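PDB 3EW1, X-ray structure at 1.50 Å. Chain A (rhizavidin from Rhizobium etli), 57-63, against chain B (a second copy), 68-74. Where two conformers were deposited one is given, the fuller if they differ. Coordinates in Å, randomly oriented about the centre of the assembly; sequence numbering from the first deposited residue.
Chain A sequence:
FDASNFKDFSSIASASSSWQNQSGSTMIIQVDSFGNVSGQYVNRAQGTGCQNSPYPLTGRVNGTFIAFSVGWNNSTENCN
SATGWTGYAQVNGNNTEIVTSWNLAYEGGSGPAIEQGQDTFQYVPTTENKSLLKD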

# COMPACT_ATOMS: atom_id res chain seq x y z
N LEU A 57 -8.71 0.59 -1.99
CA LEU A 57 -7.42 -0.08 -1.95
C LEU A 57 -6.50 0.55 -3.00
O LEU A 57 -6.93 0.81 -4.13
CB LEU A 57 -7.57 -1.61 -2.15
CG LEU A 57 -7.53 -2.36 -3.48
CD1 LEU A 57 -6.21 -2.19 -4.23
CD2 LEU A 57 -7.78 -3.79 -3.16
N THR A 58 -5.26 0.82 -2.64
CA THR A 58 -4.30 1.34 -3.62
C THR A 58 -3.06 0.42 -3.57
O THR A 58 -2.90 -0.37 -2.63
CB THR A 58 -3.93 2.80 -3.32
OG1 THR A 58 -3.27 3.43 -4.43
CG2 THR A 58 -3.03 2.83 -2.13
N GLY A 59 -2.21 0.50 -4.59
CA GLY A 59 -0.94 -0.21 -4.54
C GLY A 59 -0.09 0.00 -5.76
O GLY A 59 -0.35 0.92 -6.58
N ARG A 60 0.92 -0.85 -5.89
CA ARG A 60 1.92 -0.74 -6.94
C ARG A 60 2.30 -2.15 -7.38
O ARG A 60 2.32 -3.09 -6.57
CB ARG A 60 3.20 -0.02 -6.48
CG ARG A 60 3.02 1.51 -6.20
CD ARG A 60 2.75 2.26 -7.53
NE ARG A 60 3.90 2.13 -8.42
CZ ARG A 60 3.96 2.55 -9.68
NH1 ARG A 60 2.92 3.17 -10.23
NH2 ARG A 60 5.07 2.35 -10.40
N VAL A 61 2.58 -2.30 -8.67
CA VAL A 61 3.07 -3.61 -9.17
C VAL A 61 4.43 -3.46 -9.86
O VAL A 61 4.76 -2.41 -10.40
CB VAL A 61 2.10 -4.32 -10.13
CG1 VAL A 61 0.82 -4.79 -9.43
CG2 VAL A 61 1.81 -3.44 -11.32
N ASN A 62 5.24 -4.50 -9.77
CA ASN A 62 6.45 -4.58 -10.59
C ASN A 62 6.60 -6.02 -11.01
O ASN A 62 6.91 -6.89 -10.21
CB ASN A 62 7.60 -4.12 -9.72
CG ASN A 62 8.97 -4.27 -10.34
OD1 ASN A 62 9.15 -4.52 -11.55
ND2 ASN A 62 9.99 -4.05 -9.49
N GLY A 63 6.39 -6.24 -12.30
CA GLY A 63 6.36 -7.60 -12.91
C GLY A 63 5.31 -8.46 -12.22
O GLY A 63 4.14 -8.11 -12.23
N PHE B 68 1.36 1.87 3.01
CA PHE B 68 1.78 2.38 1.72
C PHE B 68 2.65 1.37 1.01
O PHE B 68 3.19 0.43 1.62
CB PHE B 68 2.42 3.78 1.82
CG PHE B 68 3.62 3.86 2.72
CD1 PHE B 68 3.48 4.10 4.09
CD2 PHE B 68 4.90 3.73 2.20
CE1 PHE B 68 4.59 4.21 4.92
CE2 PHE B 68 6.04 3.86 3.03
CZ PHE B 68 5.87 4.08 4.38
N SER B 69 2.83 1.58 -0.29
CA SER B 69 3.35 0.52 -1.21
C SER B 69 4.27 1.12 -2.28
O SER B 69 3.97 2.21 -2.80
CB SER B 69 2.17 -0.13 -1.94
OG SER B 69 1.25 -0.76 -1.05
N VAL B 70 5.35 0.40 -2.62
CA VAL B 70 6.29 0.84 -3.65
C VAL B 70 6.62 -0.39 -4.48
O VAL B 70 6.96 -1.43 -3.93
CB VAL B 70 7.59 1.45 -3.02
CG1 VAL B 70 8.66 1.72 -4.05
CG2 VAL B 70 7.28 2.77 -2.23
N GLY B 71 6.46 -0.29 -5.81
CA GLY B 71 7.01 -1.28 -6.76
C GLY B 71 8.39 -0.79 -7.21
O GLY B 71 8.59 0.43 -7.39
N TRP B 72 9.35 -1.70 -7.37
CA TRP B 72 10.74 -1.29 -7.61
C TRP B 72 11.16 -1.18 -9.10
O TRP B 72 12.25 -1.60 -9.48
CB TRP B 72 11.69 -2.16 -6.78
CG TRP B 72 11.49 -1.89 -5.28
CD1 TRP B 72 10.89 -2.72 -4.38
CD2 TRP B 72 11.80 -0.67 -4.57
NE1 TRP B 72 10.86 -2.11 -3.12
CE2 TRP B 72 11.42 -0.86 -3.23
CE3 TRP B 72 12.41 0.52 -4.94
CZ2 TRP B 72 11.61 0.14 -2.24
CZ3 TRP B 72 12.60 1.51 -3.97
CH2 TRP B 72 12.17 1.32 -2.64
N ASN B 73 10.31 -0.55 -9.90
CA ASN B 73 10.62 -0.17 -11.27
C ASN B 73 10.07 1.20 -11.55
O ASN B 73 8.87 1.41 -11.47
CB ASN B 73 10.05 -1.18 -12.30
CG ASN B 73 10.58 -0.93 -13.73
OD1 ASN B 73 11.45 -0.10 -13.97
ND2 ASN B 73 10.05 -1.68 -14.67
N ASN B 74 10.96 2.14 -11.87
CA ASN B 74 10.59 3.50 -12.28
C ASN B 74 11.07 3.85 -13.73
O ASN B 74 10.96 5.01 -14.14
CB ASN B 74 11.14 4.50 -11.24
CG ASN B 74 12.65 4.43 -11.13
OD1 ASN B 74 13.31 3.66 -11.86
ND2 ASN B 74 13.21 5.23 -10.22
O HOH W 1 6.50 2.13 -7.41
O HOH W 2 6.89 -0.29 -9.95
O HOH W 3 7.39 -3.61 -14.15

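Two strands can pack closely without a direct hydrogen bond between them, and this pair from rhizavidin shows how. Strand 57-62 of chain A and the chain B strand that runs through B:Ser69 point in nearly the same direction, 18° apart, and their axes approach to 5.4 Å; the two stretches together bury 343 Å².

Packing comes first. A:Arg60 and A:Asn62 both point toward chain B, while A:Val61 between them points away, the usual alternation of a strand. The partner surface is bare at B:Gly71: A:Arg60 CB lies 3.3 Å from B:Gly71 N, and A:Asn62 CB is 4.1 Å from B:Gly71 CA. Glycine suits this place because a CB would point at the partner and clash with A:Val61 O. Farther back, B:Ser69 CB meets A:Gly59 CA at 4.1 Å, a small side chain over a residue that has none. A:Asn62 ND2 closes to 3.1 Å from B:Trp72 C, a contact rather than a hydrogen bond.

Polar linkage is left to water. Water 1 accepts from A:Arg60 NE (2.8 Å) and donates to B:Gly71 O (2.7 Å). Water 2 accepts from A:Arg60 NH2 (3.2 Å) and donates to A:Val61 O and B:Asn73 O, both at 3.0 Å. The long, bent arginine, m at chi1 through chi3, thus serves both bridges.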